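Local coordinates for protein iminosuccinate reductase (Paracoccus denitrificans, PDB 6RQA) that catalyses the NADH-dependent reduction of iminosuccinate to L-aspartate in the beta-hydroxyaspartate cycle, by which the bacterium assimilates glycolate and glyoxylate, at residues 231-242 and 302-313; 217-228 and 246-257. All coordinates share one frame; numbering follows the deposited sequence.

Contact 1 is the more deeply buried of the two. It pairs strands 235-239 and 307-311 inside the eight-stranded parallel sheet of the NAD-binding domain. Regular backbone hydrogen bonds and apolar side chains dominate it. Contact 2 is only partly buried. It joins the chain that follows strand 214-217 to the short strand 248-250 and helix 252-256, and polar side chains carry much of it. The two contacts meet where Ser217, at the end of strand 214-217, pairs with Ala238 and Met240. Both reach the dinucleotide: contact 1 at the nicotinamide amide and its ribose, contact 2 at both riboses and the adenine.

Contact 1 of 2, residues 231-242 and 302-313; sequences VKGPTHIAAMGT and RGDAEVTIFDGT. With NAD (nicotinamide-adenine-dinucleotide), chain C.
Val231 and Val307 touch methyl to methyl, with Val231 CG1 3.8 Å from Val307 CG2. Thr235 N donates to Glu306 O and opens the strand ladder. Thr235 O takes two donors. Thr308 N lies in its carbonyl plane, while Arg302 NH2 comes from above that plane at 3.0 Å. The guanidinium is turned edge-on to this oxygen and carries Thr308 CG2 over one face; its NE is bonded to Leu143 O.

His236 has CG anti to its backbone N (chi1 169°), and ND1 shares a hydrogen bond with Thr308 OG1 (2.9 Å). NE2 bonds Ser139 OG, so both ring nitrogens are engaged. Ile237 N and O bond Thr308 O and Phe310 N. This is regular parallel pairing inside a Rossmann-type sheet. Strand 214-217 lies along the other edge of 235-239. On the face with Val307 and Ile309, Ile237 CD1 packs 4.0 Å from Val307 CG1.

Ala239 O accepts from Gly312 N. A water lies within hydrogen-bonding distance of Ala239 O and Asp311 OD1. Asp311 also bonds Ser268 OG through OD2 and Glu273 N through OD1. The bent side chain of Met240 brings SD to within 3.8 Å of Phe310 CE2, an oblique Met-aromatic contact. Met240 O and Gly312 O both accept from the nicotinamide amide, each 2.7 Å from NAD N7N. Gly241 O accepts from the ribose hydroxyl O3D of NAD.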
loop_
_atom_site.group_PDB
_atom_site.type_symbol
_atom_site.label_atom_id
_atom_site.label_comp_id
_atom_site.label_asym_id
_atom_site.label_seq_id
_atom_site.Cartn_x
_atom_site.Cartn_y
_atom_site.Cartn_z
ATOM N N VAL A 231 36.279 7.010 15.333
ATOM C CA VAL A 231 36.378 7.921 14.199
ATOM C C VAL A 231 37.350 9.044 14.540
ATOM O O VAL A 231 37.168 9.766 15.527
ATOM C CB VAL A 231 35.000 8.476 13.823
ATOM C CG1 VAL A 231 35.113 9.411 12.629
ATOM C CG2 VAL A 231 34.037 7.339 13.528
ATOM N N LYS A 232 38.385 9.197 13.717
ATOM C CA LYS A 232 39.372 10.253 13.878
ATOM C C LYS A 232 39.562 10.968 12.547
ATOM O O LYS A 232 39.544 10.336 11.486
ATOM C CB LYS A 232 40.717 9.694 14.371
ATOM C CG LYS A 232 40.634 8.836 15.632
ATOM C CD LYS A 232 40.956 9.627 16.897
ATOM C CE LYS A 232 39.755 10.414 17.403
ATOM N NZ LYS A 232 40.068 11.165 18.649
ATOM N N GLY A 233 39.736 12.285 12.610
ATOM C CA GLY A 233 39.967 13.081 11.429
ATOM C C GLY A 233 38.714 13.285 10.600
ATOM O O GLY A 233 37.617 12.861 10.976
ATOM N N PRO A 234 38.856 13.956 9.458
ATOM C CA PRO A 234 37.704 14.153 8.567
ATOM C C PRO A 234 37.176 12.822 8.049
ATOM O O PRO A 234 37.921 12.009 7.497
ATOM C CB PRO A 234 38.274 15.017 7.435
ATOM C CG PRO A 234 39.478 15.676 8.026
ATOM C CD PRO A 234 40.050 14.679 8.987
ATOM N N THR A 235 35.874 12.605 8.229
ATOM C CA THR A 235 35.252 11.336 7.882
ATOM C C THR A 235 33.794 11.568 7.511
ATOM O O THR A 235 33.093 12.335 8.173
ATOM C CB THR A 235 35.342 10.338 9.046
ATOM O OG1 THR A 235 36.717 10.097 9.372
ATOM C CG2 THR A 235 34.676 9.020 8.681
ATOM N N HIS A 236 33.351 10.907 6.445
ATOM C CA HIS A 236 31.940 10.840 6.087
ATOM C C HIS A 236 31.442 9.420 6.310
ATOM O O HIS A 236 32.033 8.463 5.800
ATOM C CB HIS A 236 31.707 11.257 4.635
ATOM C CG HIS A 236 30.326 10.956 4.141
ATOM N ND1 HIS A 236 29.194 11.473 4.736
ATOM C CD2 HIS A 236 29.893 10.183 3.118
ATOM C CE1 HIS A 236 28.124 11.035 4.096
ATOM N NE2 HIS A 236 28.520 10.250 3.110
ATOM N N ILE A 237 30.357 9.287 7.066
ATOM C CA ILE A 237 29.801 7.989 7.432
ATOM C C ILE A 237 28.444 7.856 6.756
ATOM O O ILE A 237 27.502 8.590 7.078
ATOM C CB ILE A 237 29.679 7.830 8.953
ATOM C CG1 ILE A 237 31.016 8.135 9.632
ATOM C CG2 ILE A 237 29.208 6.424 9.301
ATOM C CD1 ILE A 237 30.960 8.081 11.144
ATOM N N ALA A 238 28.337 6.914 5.822
ATOM C CA ALA A 238 27.075 6.618 5.146
ATOM C C ALA A 238 26.437 5.433 5.865
ATOM O O ALA A 238 26.692 4.273 5.538
ATOM C CB ALA A 238 27.302 6.334 3.667
ATOM N N ALA A 239 25.603 5.734 6.859
ATOM C CA ALA A 239 24.921 4.706 7.640
ATOM C C ALA A 239 23.682 4.249 6.881
ATOM O O ALA A 239 22.698 4.989 6.778
ATOM C CB ALA A 239 24.558 5.238 9.023
ATOM N N MET A 240 23.724 3.027 6.352
ATOM C CA MET A 240 22.651 2.507 5.519
ATOM C C MET A 240 21.920 1.315 6.120
ATOM O O MET A 240 20.871 0.932 5.594
ATOM C CB MET A 240 23.198 2.103 4.139
ATOM C CG MET A 240 24.060 3.161 3.469
ATOM S SD MET A 240 23.152 4.666 3.076
ATOM C CE MET A 240 21.926 4.034 1.932
ATOM N N GLY A 241 22.431 0.726 7.198
ATOM C CA GLY A 241 21.872 -0.506 7.723
ATOM C C GLY A 241 20.612 -0.350 8.551
ATOM O O GLY A 241 19.688 -1.160 8.431
ATOM N N THR A 242 20.558 0.679 9.394
ATOM C CA THR A 242 19.450 0.844 10.332
ATOM C C THR A 242 18.240 1.409 9.600
ATOM O O THR A 242 18.218 2.590 9.235
ATOM C CB THR A 242 19.858 1.750 11.490
ATOM O OG1 THR A 242 20.983 1.181 12.171
ATOM C CG2 THR A 242 18.705 1.907 12.469
ATOM N N ARG A 302 29.024 19.723 4.002
ATOM C CA ARG A 302 30.028 19.432 5.021
ATOM C C ARG A 302 30.553 20.709 5.667
ATOM O O ARG A 302 30.544 20.845 6.896
ATOM C CB ARG A 302 31.174 18.626 4.409
ATOM C CG ARG A 302 32.445 18.622 5.244
ATOM C CD ARG A 302 33.495 17.697 4.652
ATOM N NE ARG A 302 33.125 16.292 4.798
ATOM C CZ ARG A 302 33.427 15.548 5.856
ATOM N NH1 ARG A 302 34.107 16.073 6.867
ATOM N NH2 ARG A 302 33.048 14.279 5.905
ATOM N N GLY A 303 31.013 21.658 4.856
ATOM C CA GLY A 303 31.617 22.863 5.385
ATOM C C GLY A 303 32.935 22.585 6.079
ATOM O O GLY A 303 33.870 22.068 5.460
ATOM N N ASP A 304 33.019 22.918 7.366
ATOM C CA ASP A 304 34.214 22.670 8.163
ATOM C C ASP A 304 33.993 21.613 9.235
ATOM O O ASP A 304 34.809 21.496 10.156
ATOM C CB ASP A 304 34.705 23.971 8.800
ATOM C CG ASP A 304 35.356 24.899 7.794
ATOM O OD1 ASP A 304 36.259 24.444 7.062
ATOM O OD2 ASP A 304 34.958 26.082 7.732
ATOM N N ALA A 305 32.913 20.842 9.142
ATOM C CA ALA A 305 32.672 19.778 10.102
ATOM C C ALA A 305 33.659 18.637 9.891
ATOM O O ALA A 305 34.094 18.359 8.769
ATOM C CB ALA A 305 31.239 19.263 9.982
ATOM N N GLU A 306 34.015 17.970 10.987
ATOM C CA GLU A 306 34.973 16.875 10.916
ATOM C C GLU A 306 34.318 15.532 10.629
ATOM O O GLU A 306 34.957 14.657 10.035
ATOM C CB GLU A 306 35.774 16.786 12.218
ATOM C CG GLU A 306 34.924 16.610 13.464
ATOM C CD GLU A 306 35.759 16.364 14.704
ATOM O OE1 GLU A 306 36.956 16.034 14.560
ATOM O OE2 GLU A 306 35.219 16.503 15.821
ATOM N N VAL A 307 33.064 15.340 11.035
ATOM C CA VAL A 307 32.351 14.087 10.810
ATOM C C VAL A 307 30.973 14.413 10.256
ATOM O O VAL A 307 30.212 15.165 10.876
ATOM C CB VAL A 307 32.231 13.248 12.093
ATOM C CG1 VAL A 307 31.420 11.990 11.825
ATOM C CG2 VAL A 307 33.610 12.887 12.628
ATOM N N THR A 308 30.655 13.856 9.091
ATOM C CA THR A 308 29.328 13.946 8.504
ATOM C C THR A 308 28.713 12.555 8.438
ATOM O O THR A 308 29.412 11.559 8.232
ATOM C CB THR A 308 29.368 14.561 7.099
ATOM O OG1 THR A 308 30.211 13.770 6.251
ATOM C CG2 THR A 308 29.900 15.986 7.153
ATOM N N ILE A 309 27.397 12.491 8.624
ATOM C CA ILE A 309 26.660 11.233 8.607
ATOM C C ILE A 309 25.448 11.391 7.701
ATOM O O ILE A 309 24.723 12.387 7.794
ATOM C CB ILE A 309 26.222 10.801 10.020
ATOM C CG1 ILE A 309 27.437 10.505 10.898
ATOM C CG2 ILE A 309 25.316 9.583 9.952
ATOM C CD1 ILE A 309 27.073 10.066 12.299
ATOM N N PHE A 310 25.236 10.417 6.822
ATOM C CA PHE A 310 24.018 10.319 6.027
ATOM C C PHE A 310 23.212 9.130 6.529
ATOM O O PHE A 310 23.659 7.983 6.422
ATOM C CB PHE A 310 24.327 10.165 4.540
ATOM C CG PHE A 310 23.135 9.761 3.721
ATOM C CD1 PHE A 310 22.045 10.609 3.599
ATOM C CD2 PHE A 310 23.100 8.535 3.082
ATOM C CE1 PHE A 310 20.942 10.241 2.852
ATOM C CE2 PHE A 310 22.001 8.161 2.331
ATOM C CZ PHE A 310 20.920 9.015 2.216
ATOM N N ASP A 311 22.027 9.408 7.074
ATOM C CA ASP A 311 21.169 8.370 7.648
ATOM C C ASP A 311 20.235 7.855 6.556
ATOM O O ASP A 311 19.091 8.289 6.409
ATOM C CB ASP A 311 20.400 8.916 8.844
ATOM C CG ASP A 311 19.714 7.828 9.644
ATOM O OD1 ASP A 311 19.926 6.635 9.340
ATOM O OD2 ASP A 311 18.960 8.167 10.579
ATOM N N GLY A 312 20.744 6.905 5.778
ATOM C CA GLY A 312 19.966 6.310 4.710
ATOM C C GLY A 312 18.954 5.298 5.205
ATOM O O GLY A 312 19.318 4.181 5.589
ATOM N N THR A 313 17.675 5.675 5.200
ATOM C CA THR A 313 16.613 4.790 5.659
ATOM C C THR A 313 15.857 4.117 4.524
ATOM O O THR A 313 15.278 3.046 4.737
ATOM C CB THR A 313 15.612 5.562 6.530
ATOM O OG1 THR A 313 14.960 6.565 5.741
ATOM C CG2 THR A 313 16.324 6.228 7.695
HETATM P PA NAD C . 22.623 -9.439 4.961
HETATM O O1A NAD C . 21.977 -10.185 6.096
HETATM O O2A NAD C . 23.095 -9.903 3.622
HETATM O O5B NAD C . 24.133 -9.089 5.740
HETATM C C5B NAD C . 23.845 -8.728 7.035
HETATM C C4B NAD C . 25.127 -8.336 7.722
HETATM O O4B NAD C . 24.800 -7.803 8.992
HETATM C C3B NAD C . 25.880 -9.643 7.950
HETATM O O3B NAD C . 26.685 -9.790 6.826
HETATM C C2B NAD C . 26.682 -9.324 9.217
HETATM O O2B NAD C . 27.887 -8.697 8.932
HETATM C C1B NAD C . 25.759 -8.264 9.942
HETATM N N9A NAD C . 24.989 -8.879 11.029
HETATM C C8A NAD C . 24.052 -9.929 10.998
HETATM N N7A NAD C . 23.554 -10.212 12.201
HETATM C C5A NAD C . 24.190 -9.304 13.068
HETATM C C6A NAD C . 24.100 -9.088 14.468
HETATM N N6A NAD C . 23.257 -9.856 15.215
HETATM N N1A NAD C . 24.853 -8.111 15.070
HETATM C C2A NAD C . 25.676 -7.383 14.251
HETATM N N3A NAD C . 25.865 -7.471 12.916
HETATM C C4A NAD C . 25.093 -8.462 12.351
HETATM O O3 NAD C . 21.701 -8.119 5.018
HETATM P PN NAD C . 21.729 -7.221 3.711
HETATM O O1N NAD C . 23.039 -6.874 3.048
HETATM O O2N NAD C . 20.420 -7.595 3.114
HETATM O O5D NAD C . 21.253 -5.587 4.239
HETATM C C5D NAD C . 21.768 -5.418 5.489
HETATM C C4D NAD C . 21.074 -4.244 6.131
HETATM O O4D NAD C . 20.782 -3.271 5.104
HETATM C C3D NAD C . 19.706 -4.761 6.668
HETATM O O3D NAD C . 19.621 -4.313 7.974
HETATM C C2D NAD C . 18.686 -4.054 5.756
HETATM O O2D NAD C . 17.558 -3.590 6.418
HETATM C C1D NAD C . 19.507 -2.794 5.393
HETATM N N1N NAD C . 18.955 -2.184 4.119
HETATM C C2N NAD C . 18.875 -0.821 4.096
HETATM C C3N NAD C . 18.377 -0.184 2.961
HETATM C C7N NAD C . 18.327 1.306 3.021
HETATM O O7N NAD C . 17.900 1.978 2.088
HETATM N N7N NAD C . 18.784 1.890 4.177
HETATM C C4N NAD C . 17.966 -0.946 1.866
HETATM C C5N NAD C . 18.057 -2.331 1.918
HETATM C C6N NAD C . 18.560 -2.959 3.064
HETATM O O HOH W 1 20.467 4.255 8.339
#

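Contact 2 of 2, residues 217-228 and 246-257; sequences SITSSFSPLLMN and GKQELDPALVAR. With NAD (nicotinamide-adenine-dinucleotide), chain C.
The Glu249 carboxylate packs tightly against Ser217 and Thr219. Its OE2 takes two donors from one residue: Thr219 N, 2.7 Å away and nearly along the C-O axis, and Thr219 OG1, on the anti lone pair. Ser217 OG meets OE1 from above the carboxylate plane at 2.8 Å. Gly241 N also bonds OE1, which fixes the rotation of the group. With an alanine here, Thr219 N, Gly241 N and the hydroxyls of Ser217 and Thr219 would probably lose this acceptor, and the chain at 217-219 could shift beside the cofactor.

Gln248 N donates to Ser221 O, and Leu225 N to Glu249 O at 2.7 Å. Asp251 N bonds Leu226 O. Asp251 caps helix 252-256 weakly through OD1, while OD2 accepts from Asn228 N. Arg257 NH1 forms a hydrogen bond with Asn228 O at 2.9 Å.

The outer side is looser. Phe222 is exposed and turns its ring edge to Gly246 O, 3.5 Å from CD1. CD of partly exposed Pro224 lies 3.3 Å from Gln248 OE1.

Lys247 is extended beyond CG (chi2 to chi4 all near 180°). Its NZ hydrogen-bonds O3D of the nicotinamide ribose of NAD, 3.1 Å away, and forms a salt bridge with Asp243. Ser220 N donates to O4B of the adenine ribose at 3.1 Å. Two different loops thus bind the riboses, as expected at the C-terminal ends of the strands of a Rossmann-type sheet.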
loop_
_atom_site.group_PDB
_atom_site.type_symbol
_atom_site.label_atom_id
_atom_site.label_comp_id
_atom_site.label_asym_id
_atom_site.label_seq_id
_atom_site.Cartn_x
_atom_site.Cartn_y
_atom_site.Cartn_z
ATOM N N SER A 217 28.363 1.711 6.257
ATOM C CA SER A 217 27.901 0.604 7.083
ATOM C C SER A 217 26.584 0.084 6.525
ATOM O O SER A 217 25.685 0.871 6.211
ATOM C CB SER A 217 27.732 1.039 8.541
ATOM O OG SER A 217 26.831 2.128 8.649
ATOM N N ILE A 218 26.473 -1.238 6.407
ATOM C CA ILE A 218 25.314 -1.866 5.782
ATOM C C ILE A 218 25.013 -3.175 6.512
ATOM O O ILE A 218 24.803 -4.226 5.895
ATOM C CB ILE A 218 25.564 -2.061 4.268
ATOM C CG1 ILE A 218 24.302 -2.526 3.530
ATOM C CG2 ILE A 218 26.780 -2.963 4.007
ATOM C CD1 ILE A 218 23.235 -1.466 3.421
ATOM N N THR A 219 24.982 -3.117 7.841
ATOM C CA THR A 219 24.762 -4.289 8.673
ATOM C C THR A 219 23.361 -4.272 9.269
ATOM O O THR A 219 22.731 -3.220 9.412
ATOM C CB THR A 219 25.789 -4.366 9.810
ATOM O OG1 THR A 219 25.528 -3.325 10.759
ATOM C CG2 THR A 219 27.196 -4.203 9.272
ATOM N N SER A 220 22.881 -5.464 9.622
ATOM C CA SER A 220 21.627 -5.622 10.356
ATOM C C SER A 220 21.985 -5.896 11.814
ATOM O O SER A 220 21.963 -7.030 12.292
ATOM C CB SER A 220 20.782 -6.740 9.754
ATOM O OG SER A 220 19.539 -6.851 10.424
ATOM N N SER A 221 22.330 -4.826 12.525
ATOM C CA SER A 221 22.842 -4.913 13.882
ATOM C C SER A 221 21.904 -4.213 14.856
ATOM O O SER A 221 21.148 -3.311 14.481
ATOM C CB SER A 221 24.243 -4.298 13.983
ATOM O OG SER A 221 24.346 -3.135 13.183
ATOM N N PHE A 222 21.970 -4.641 16.118
ATOM C CA PHE A 222 21.166 -4.073 17.194
ATOM C C PHE A 222 22.036 -3.538 18.324
ATOM O O PHE A 222 21.541 -3.297 19.429
ATOM C CB PHE A 222 20.177 -5.114 17.724
ATOM C CG PHE A 222 19.355 -5.766 16.650
ATOM C CD1 PHE A 222 18.151 -5.213 16.247
ATOM C CD2 PHE A 222 19.790 -6.932 16.037
ATOM C CE1 PHE A 222 17.393 -5.809 15.257
ATOM C CE2 PHE A 222 19.037 -7.533 15.044
ATOM C CZ PHE A 222 17.837 -6.970 14.654
ATOM N N SER A 223 23.325 -3.351 18.064
ATOM C CA SER A 223 24.294 -2.867 19.033
ATOM C C SER A 223 25.225 -1.881 18.344
ATOM O O SER A 223 25.509 -2.026 17.149
ATOM C CB SER A 223 25.110 -4.024 19.634
ATOM O OG SER A 223 26.209 -3.547 20.391
ATOM N N PRO A 224 25.701 -0.865 19.063
ATOM C CA PRO A 224 26.645 0.082 18.457
ATOM C C PRO A 224 27.951 -0.604 18.085
ATOM O O PRO A 224 28.564 -1.298 18.899
ATOM C CB PRO A 224 26.846 1.134 19.556
ATOM C CG PRO A 224 26.462 0.444 20.823
ATOM C CD PRO A 224 25.356 -0.494 20.445
ATOM N N LEU A 225 28.373 -0.411 16.835
ATOM C CA LEU A 225 29.602 -1.021 16.346
ATOM C C LEU A 225 30.721 0.009 16.269
ATOM O O LEU A 225 31.703 -0.072 17.015
ATOM C CB LEU A 225 29.371 -1.663 14.978
ATOM C CG LEU A 225 28.237 -2.684 14.893
ATOM C CD1 LEU A 225 28.103 -3.211 13.473
ATOM C CD2 LEU A 225 28.467 -3.824 15.871
ATOM N N LEU A 226 30.586 0.978 15.366
ATOM C CA LEU A 226 31.560 2.057 15.248
ATOM C C LEU A 226 31.371 3.020 16.413
ATOM O O LEU A 226 30.336 3.686 16.518
ATOM C CB LEU A 226 31.398 2.765 13.906
ATOM C CG LEU A 226 32.472 3.783 13.515
ATOM C CD1 LEU A 226 33.837 3.118 13.422
ATOM C CD2 LEU A 226 32.110 4.457 12.200
ATOM N N MET A 227 32.363 3.088 17.294
ATOM C CA MET A 227 32.260 3.885 18.506
ATOM C C MET A 227 32.683 5.329 18.247
ATOM O O MET A 227 33.210 5.675 17.187
ATOM C CB MET A 227 33.104 3.269 19.621
ATOM C CG MET A 227 32.684 1.856 19.986
ATOM S SD MET A 227 30.917 1.742 20.328
ATOM C CE MET A 227 30.769 2.844 21.731
ATOM N N ASN A 228 32.444 6.178 19.248
ATOM C CA ASN A 228 32.717 7.603 19.101
ATOM C C ASN A 228 34.209 7.868 18.936
ATOM O O ASN A 228 34.623 8.600 18.030
ATOM C CB ASN A 228 32.164 8.368 20.302
ATOM C CG ASN A 228 32.344 9.866 20.169
ATOM O OD1 ASN A 228 32.320 10.408 19.064
ATOM N ND2 ASN A 228 32.530 10.541 21.296
ATOM N N GLY A 246 14.765 -0.244 16.559
ATOM C CA GLY A 246 15.473 -1.256 17.325
ATOM C C GLY A 246 16.862 -1.555 16.798
ATOM O O GLY A 246 17.732 -1.983 17.563
ATOM N N LYS A 247 17.086 -1.344 15.502
ATOM C CA LYS A 247 18.400 -1.557 14.918
ATOM C C LYS A 247 19.340 -0.416 15.289
ATOM O O LYS A 247 18.913 0.710 15.557
ATOM C CB LYS A 247 18.305 -1.681 13.397
ATOM C CG LYS A 247 17.689 -2.985 12.913
ATOM C CD LYS A 247 17.616 -3.029 11.395
ATOM C CE LYS A 247 17.015 -4.336 10.906
ATOM N NZ LYS A 247 16.897 -4.370 9.421
ATOM N N GLN A 248 20.636 -0.722 15.302
ATOM C CA GLN A 248 21.641 0.260 15.679
ATOM C C GLN A 248 22.987 -0.155 15.106
ATOM O O GLN A 248 23.359 -1.330 15.166
ATOM C CB GLN A 248 21.738 0.402 17.203
ATOM C CG GLN A 248 22.725 1.461 17.665
ATOM C CD GLN A 248 22.820 1.546 19.172
ATOM O OE1 GLN A 248 22.294 0.694 19.888
ATOM N NE2 GLN A 248 23.496 2.577 19.666
ATOM N N GLU A 249 23.706 0.815 14.555
ATOM C CA GLU A 249 25.045 0.602 14.022
ATOM C C GLU A 249 26.097 1.478 14.679
ATOM O O GLU A 249 27.225 1.026 14.891
ATOM C CB GLU A 249 25.063 0.855 12.507
ATOM C CG GLU A 249 24.455 -0.256 11.670
ATOM C CD GLU A 249 24.622 -0.016 10.182
ATOM O OE1 GLU A 249 24.425 1.134 9.739
ATOM O OE2 GLU A 249 24.962 -0.976 9.456
ATOM N N LEU A 250 25.758 2.717 15.015
ATOM C CA LEU A 250 26.727 3.699 15.467
ATOM C C LEU A 250 26.553 4.000 16.951
ATOM O O LEU A 250 25.514 3.724 17.554
ATOM C CB LEU A 250 26.606 4.996 14.659
ATOM C CG LEU A 250 27.378 5.115 13.340
ATOM C CD1 LEU A 250 27.061 3.974 12.386
ATOM C CD2 LEU A 250 27.076 6.451 12.684
ATOM N N ASP A 251 27.602 4.567 17.530
ATOM C CA ASP A 251 27.527 5.080 18.889
ATOM C C ASP A 251 26.725 6.378 18.885
ATOM O O ASP A 251 27.049 7.294 18.119
ATOM C CB ASP A 251 28.936 5.317 19.434
ATOM C CG ASP A 251 28.948 5.724 20.896
ATOM O OD1 ASP A 251 27.895 5.639 21.558
ATOM O OD2 ASP A 251 30.023 6.128 21.387
ATOM N N PRO A 252 25.665 6.488 19.693
ATOM C CA PRO A 252 24.901 7.747 19.725
ATOM C C PRO A 252 25.751 8.969 20.037
ATOM O O PRO A 252 25.408 10.074 19.597
ATOM C CB PRO A 252 23.857 7.487 20.819
ATOM C CG PRO A 252 23.666 6.007 20.797
ATOM C CD PRO A 252 25.015 5.425 20.480
ATOM N N ALA A 253 26.849 8.806 20.778
ATOM C CA ALA A 253 27.751 9.929 21.012
ATOM C C ALA A 253 28.433 10.363 19.720
ATOM O O ALA A 253 28.640 11.561 19.493
ATOM C CB ALA A 253 28.790 9.558 22.070
ATOM N N LEU A 254 28.794 9.402 18.866
ATOM C CA LEU A 254 29.351 9.738 17.560
ATOM C C LEU A 254 28.314 10.432 16.685
ATOM O O LEU A 254 28.640 11.374 15.953
ATOM C CB LEU A 254 29.873 8.474 16.877
ATOM C CG LEU A 254 30.278 8.580 15.406
ATOM C CD1 LEU A 254 31.466 9.515 15.237
ATOM C CD2 LEU A 254 30.585 7.202 14.842
ATOM N N VAL A 255 27.061 9.978 16.751
ATOM C CA VAL A 255 25.990 10.622 16.001
ATOM C C VAL A 255 25.757 12.042 16.501
ATOM O O VAL A 255 25.374 12.927 15.727
ATOM C CB VAL A 255 24.708 9.770 16.088
ATOM C CG1 VAL A 255 23.587 10.385 15.266
ATOM C CG2 VAL A 255 24.988 8.344 15.635
ATOM N N ALA A 256 26.003 12.292 17.790
ATOM C CA ALA A 256 25.691 13.599 18.360
ATOM C C ALA A 256 26.665 14.677 17.898
ATOM O O ALA A 256 26.283 15.849 17.802
ATOM C CB ALA A 256 25.676 13.517 19.886
ATOM N N ARG A 257 27.915 14.316 17.609
ATOM C CA ARG A 257 28.931 15.295 17.247
ATOM C C ARG A 257 29.108 15.440 15.739
ATOM O O ARG A 257 30.039 16.120 15.297
ATOM C CB ARG A 257 30.270 14.938 17.904
ATOM C CG ARG A 257 31.094 13.882 17.180
ATOM C CD ARG A 257 32.486 13.789 17.792
ATOM N NE ARG A 257 33.521 13.503 16.802
ATOM C CZ ARG A 257 34.044 12.300 16.588
ATOM N NH1 ARG A 257 33.630 11.258 17.297
ATOM N NH2 ARG A 257 34.985 12.137 15.669
HETATM P PA NAD C . 22.623 -9.439 4.961
HETATM O O1A NAD C . 21.977 -10.185 6.096
HETATM O O2A NAD C . 23.095 -9.903 3.622
HETATM O O5B NAD C . 24.133 -9.089 5.740
HETATM C C5B NAD C . 23.845 -8.728 7.035
HETATM C C4B NAD C . 25.127 -8.336 7.722
HETATM O O4B NAD C . 24.800 -7.803 8.992
HETATM C C3B NAD C . 25.880 -9.643 7.950
HETATM O O3B NAD C . 26.685 -9.790 6.826
HETATM C C2B NAD C . 26.682 -9.324 9.217
HETATM O O2B NAD C . 27.887 -8.697 8.932
HETATM C C1B NAD C . 25.759 -8.264 9.942
HETATM N N9A NAD C . 24.989 -8.879 11.029
HETATM C C8A NAD C . 24.052 -9.929 10.998
HETATM N N7A NAD C . 23.554 -10.212 12.201
HETATM C C5A NAD C . 24.190 -9.304 13.068
HETATM C C6A NAD C . 24.100 -9.088 14.468
HETATM N N6A NAD C . 23.257 -9.856 15.215
HETATM N N1A NAD C . 24.853 -8.111 15.070
HETATM C C2A NAD C . 25.676 -7.383 14.251
HETATM N N3A NAD C . 25.865 -7.471 12.916
HETATM C C4A NAD C . 25.093 -8.462 12.351
HETATM O O3 NAD C . 21.701 -8.119 5.018
HETATM P PN NAD C . 21.729 -7.221 3.711
HETATM O O1N NAD C . 23.039 -6.874 3.048
HETATM O O2N NAD C . 20.420 -7.595 3.114
HETATM O O5D NAD C . 21.253 -5.587 4.239
HETATM C C5D NAD C . 21.768 -5.418 5.489
HETATM C C4D NAD C . 21.074 -4.244 6.131
HETATM O O4D NAD C . 20.782 -3.271 5.104
HETATM C C3D NAD C . 19.706 -4.761 6.668
HETATM O O3D NAD C . 19.621 -4.313 7.974
HETATM C C2D NAD C . 18.686 -4.054 5.756
HETATM O O2D NAD C . 17.558 -3.590 6.418
HETATM C C1D NAD C . 19.507 -2.794 5.393
HETATM N N1N NAD C . 18.955 -2.184 4.119
HETATM C C2N NAD C . 18.875 -0.821 4.096
HETATM C C3N NAD C . 18.377 -0.184 2.961
HETATM C C7N NAD C . 18.327 1.306 3.021
HETATM O O7N NAD C . 17.900 1.978 2.088
HETATM N N7N NAD C . 18.784 1.890 4.177
HETATM C C4N NAD C . 17.966 -0.946 1.866
HETATM C C5N NAD C . 18.057 -2.331 1.918
HETATM C C6N NAD C . 18.560 -2.959 3.064
#